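Local atomic coordinates of Galactose/N-acetylgalactosamine-binding lectin CEL-III (Cucumaria echinata, PDB entry 2Z48), a protein that binds galactose and N-acetylgalactosamine in a calcium-dependent, C-type lectin-like manner and lyses erythrocytes after oligomerizing in their membranes. Residues V2-N6 and R55-N60. Sequence-based numbering, arbitrary orientation.
Sequences VLCTN and RNEARN
The N-terminal tail is tied to the first β-trefoil domain by two side chains converging on one backbone carbonyl. Residues 2-6 form an irregular lead-in to strand 7-15, extended at Leu-3 and Cys-4 and bent at Thr-5 (phi/psi -87/-13°); residues 55-60 end the edge strand 54-56 and turn after Asn-56, whose OD1 accepts from Ala-58 N (2.9 Å), an Asx turn, and Arg-59 N (3.0 Å), an Asx motif. Leu-3 and Asn-60 have CA atoms 6.3 Å apart, Cys-4 and Arg-55 8.1 Å. Val-2 O accepts from Arg-55 NH1 and Asn-60 ND2 (2.9 Å each), and Arg-55 NH1 donates to Asn-60 OD1 (2.7 Å). With chi1 m, chi2 and chi3 t, Arg-55 runs straight beyond CB to the tail; Asn-60 (chi1 t) points toward it. One Arg-55 guanidinium face lies against Cys-4 N, 3.6 Å from NH1. The tail lies between this trefoil and the C-terminal mixed sheet: the Cys-4–Cys-49 disulfide fixes it to strand 46-49, and Val-2, Leu-3 and Thr-5 pack on Ile-363 of edge strand 363-366.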
ATOM      1  N   VAL A   2     -12.215 -17.282   1.305  1.00 30.81           N
ATOM      2  CA  VAL A   2     -13.104 -16.193   1.837  1.00 30.55           C
ATOM      3  C   VAL A   2     -12.515 -14.818   1.484  1.00 29.19           C
ATOM      4  O   VAL A   2     -13.037 -14.128   0.625  1.00 29.63           O
ATOM      5  CB  VAL A   2     -13.291 -16.313   3.345  1.00 31.16           C
ATOM      6  CG1 VAL A   2     -14.671 -15.755   3.770  1.00 32.55           C
ATOM      7  CG2 VAL A   2     -13.128 -17.787   3.779  1.00 32.80           C
ATOM      8  N   LEU A   3     -11.425 -14.444   2.147  1.00 27.57           N
ATOM      9  CA  LEU A   3     -10.619 -13.298   1.721  1.00 26.20           C
ATOM     10  C   LEU A   3     -10.014 -13.570   0.338  1.00 24.53           C
ATOM     11  O   LEU A   3      -9.989 -14.714  -0.127  1.00 24.23           O
ATOM     12  CB  LEU A   3      -9.519 -13.015   2.759  1.00 26.67           C
ATOM     13  CG  LEU A   3      -8.657 -14.209   3.200  1.00 27.83           C
ATOM     14  CD1 LEU A   3      -7.426 -14.359   2.337  1.00 28.60           C
ATOM     15  CD2 LEU A   3      -8.262 -14.077   4.664  1.00 29.51           C
ATOM     16  N   CYS A   4      -9.542 -12.514  -0.324  1.00 22.70           N
ATOM     17  CA  CYS A   4      -8.802 -12.656  -1.571  1.00 20.81           C
ATOM     18  C   CYS A   4      -7.399 -13.181  -1.257  1.00 19.10           C
ATOM     19  O   CYS A   4      -6.585 -12.455  -0.652  1.00 18.24           O
ATOM     20  CB  CYS A   4      -8.696 -11.298  -2.253  1.00 21.39           C
ATOM     21  SG  CYS A   4      -7.689 -11.318  -3.734  1.00 22.95           S
ATOM     22  N   THR A   5      -7.137 -14.428  -1.663  1.00 17.88           N
ATOM     23  CA  THR A   5      -5.855 -15.100  -1.411  1.00 17.23           C
ATOM     24  C   THR A   5      -4.832 -14.796  -2.506  1.00 16.75           C
ATOM     25  O   THR A   5      -3.635 -15.054  -2.337  1.00 16.98           O
ATOM     26  CB  THR A   5      -6.006 -16.645  -1.333  1.00 17.23           C
ATOM     27  OG1 THR A   5      -6.521 -17.135  -2.577  1.00 19.02           O
ATOM     28  CG2 THR A   5      -6.941 -17.069  -0.180  1.00 17.63           C
ATOM     29  N   ASN A   6      -5.291 -14.233  -3.618  1.00 16.00           N
ATOM     30  CA  ASN A   6      -4.388 -13.939  -4.737  1.00 16.29           C
ATOM     31  C   ASN A   6      -4.484 -12.485  -5.202  1.00 15.11           C
ATOM     32  O   ASN A   6      -4.792 -12.212  -6.361  1.00 16.46           O
ATOM     33  CB  ASN A   6      -4.538 -14.947  -5.893  1.00 16.75           C
ATOM     34  CG  ASN A   6      -5.930 -14.959  -6.516  1.00 18.22           C
ATOM     35  OD1 ASN A   6      -6.920 -14.548  -5.889  1.00 20.55           O
ATOM     36  ND2 ASN A   6      -6.008 -15.401  -7.779  1.00 20.15           N
ATOM     37  N   ARG A  55     -12.070  -5.511  -3.998  1.00 16.21           N
ATOM     38  CA  ARG A  55     -12.449  -5.453  -2.592  1.00 16.20           C
ATOM     39  C   ARG A  55     -11.751  -4.297  -1.869  1.00 16.64           C
ATOM     40  O   ARG A  55     -11.239  -3.375  -2.516  1.00 16.13           O
ATOM     41  CB  ARG A  55     -12.175  -6.806  -1.925  1.00 15.88           C
ATOM     42  CG  ARG A  55     -12.578  -7.982  -2.816  1.00 16.27           C
ATOM     43  CD  ARG A  55     -12.513  -9.306  -2.055  1.00 17.44           C
ATOM     44  NE  ARG A  55     -12.560 -10.456  -2.950  1.00 18.32           N
ATOM     45  CZ  ARG A  55     -12.774 -11.699  -2.538  1.00 21.37           C
ATOM     46  NH1 ARG A  55     -12.977 -11.944  -1.243  1.00 22.64           N
ATOM     47  NH2 ARG A  55     -12.786 -12.698  -3.415  1.00 20.53           N
ATOM     48  N   ASN A  56     -11.732  -4.326  -0.540  1.00 17.00           N
ATOM     49  CA  ASN A  56     -11.150  -3.221   0.242  1.00 17.67           C
ATOM     50  C   ASN A  56     -10.701  -3.719   1.599  1.00 18.74           C
ATOM     51  O   ASN A  56     -11.100  -4.806   2.028  1.00 18.80           O
ATOM     52  CB  ASN A  56     -12.120  -2.030   0.376  1.00 17.81           C
ATOM     53  CG  ASN A  56     -13.247  -2.297   1.365  1.00 17.93           C
ATOM     54  OD1 ASN A  56     -13.075  -2.125   2.574  1.00 17.58           O
ATOM     55  ND2 ASN A  56     -14.408  -2.721   0.845  1.00 17.36           N
ATOM     56  N   GLU A  57      -9.859  -2.941   2.277  1.00 19.45           N
ATOM     57  CA  GLU A  57      -9.228  -3.441   3.496  1.00 20.73           C
ATOM     58  C   GLU A  57     -10.098  -3.342   4.753  1.00 21.09           C
ATOM     59  O   GLU A  57      -9.779  -3.959   5.774  1.00 21.31           O
ATOM     60  CB  GLU A  57      -7.886  -2.752   3.730  1.00 21.37           C
ATOM     61  CG  GLU A  57      -6.790  -3.230   2.774  1.00 23.98           C
ATOM     62  CD  GLU A  57      -6.273  -4.627   3.087  1.00 29.48           C
ATOM     63  OE1 GLU A  57      -6.712  -5.262   4.096  1.00 30.92           O
ATOM     64  OE2 GLU A  57      -5.396  -5.094   2.323  1.00 31.42           O
ATOM     65  N   ALA A  58     -11.176  -2.563   4.678  1.00 21.41           N
ATOM     66  CA  ALA A  58     -12.052  -2.383   5.842  1.00 22.10           C
ATOM     67  C   ALA A  58     -13.012  -3.558   5.978  1.00 22.68           C
ATOM     68  O   ALA A  58     -13.318  -3.970   7.097  1.00 22.89           O
ATOM     69  CB  ALA A  58     -12.807  -1.087   5.769  1.00 21.73           C
ATOM     70  N   ARG A  59     -13.465  -4.089   4.846  1.00 22.84           N
ATOM     71  CA  ARG A  59     -14.436  -5.183   4.832  1.00 24.08           C
ATOM     72  C   ARG A  59     -14.280  -6.043   3.582  1.00 23.49           C
ATOM     73  O   ARG A  59     -14.016  -5.522   2.507  1.00 23.28           O
ATOM     74  CB  ARG A  59     -15.868  -4.630   4.919  1.00 24.02           C
ATOM     75  CG  ARG A  59     -16.942  -5.696   5.072  1.00 28.17           C
ATOM     76  CD  ARG A  59     -18.215  -5.150   5.722  1.00 32.35           C
ATOM     77  NE  ARG A  59     -19.015  -6.268   6.227  1.00 35.73           N
ATOM     78  CZ  ARG A  59     -20.245  -6.169   6.723  1.00 37.12           C
ATOM     79  NH1 ARG A  59     -20.854  -4.988   6.786  1.00 38.62           N
ATOM     80  NH2 ARG A  59     -20.867  -7.260   7.154  1.00 38.73           N
ATOM     81  N   ASN A  60     -14.476  -7.358   3.722  1.00 23.48           N
ATOM     82  CA  ASN A  60     -14.364  -8.290   2.590  1.00 23.26           C
ATOM     83  C   ASN A  60     -15.609  -8.255   1.681  1.00 23.17           C
ATOM     84  O   ASN A  60     -16.297  -9.278   1.491  1.00 23.53           O
ATOM     85  CB  ASN A  60     -14.072  -9.717   3.087  1.00 23.80           C
ATOM     86  CG  ASN A  60     -13.730 -10.697   1.951  1.00 23.95           C
ATOM     87  OD1 ASN A  60     -13.069 -10.337   0.966  1.00 23.60           O
ATOM     88  ND2 ASN A  60     -14.175 -11.963   2.100  1.00 24.61           N
TER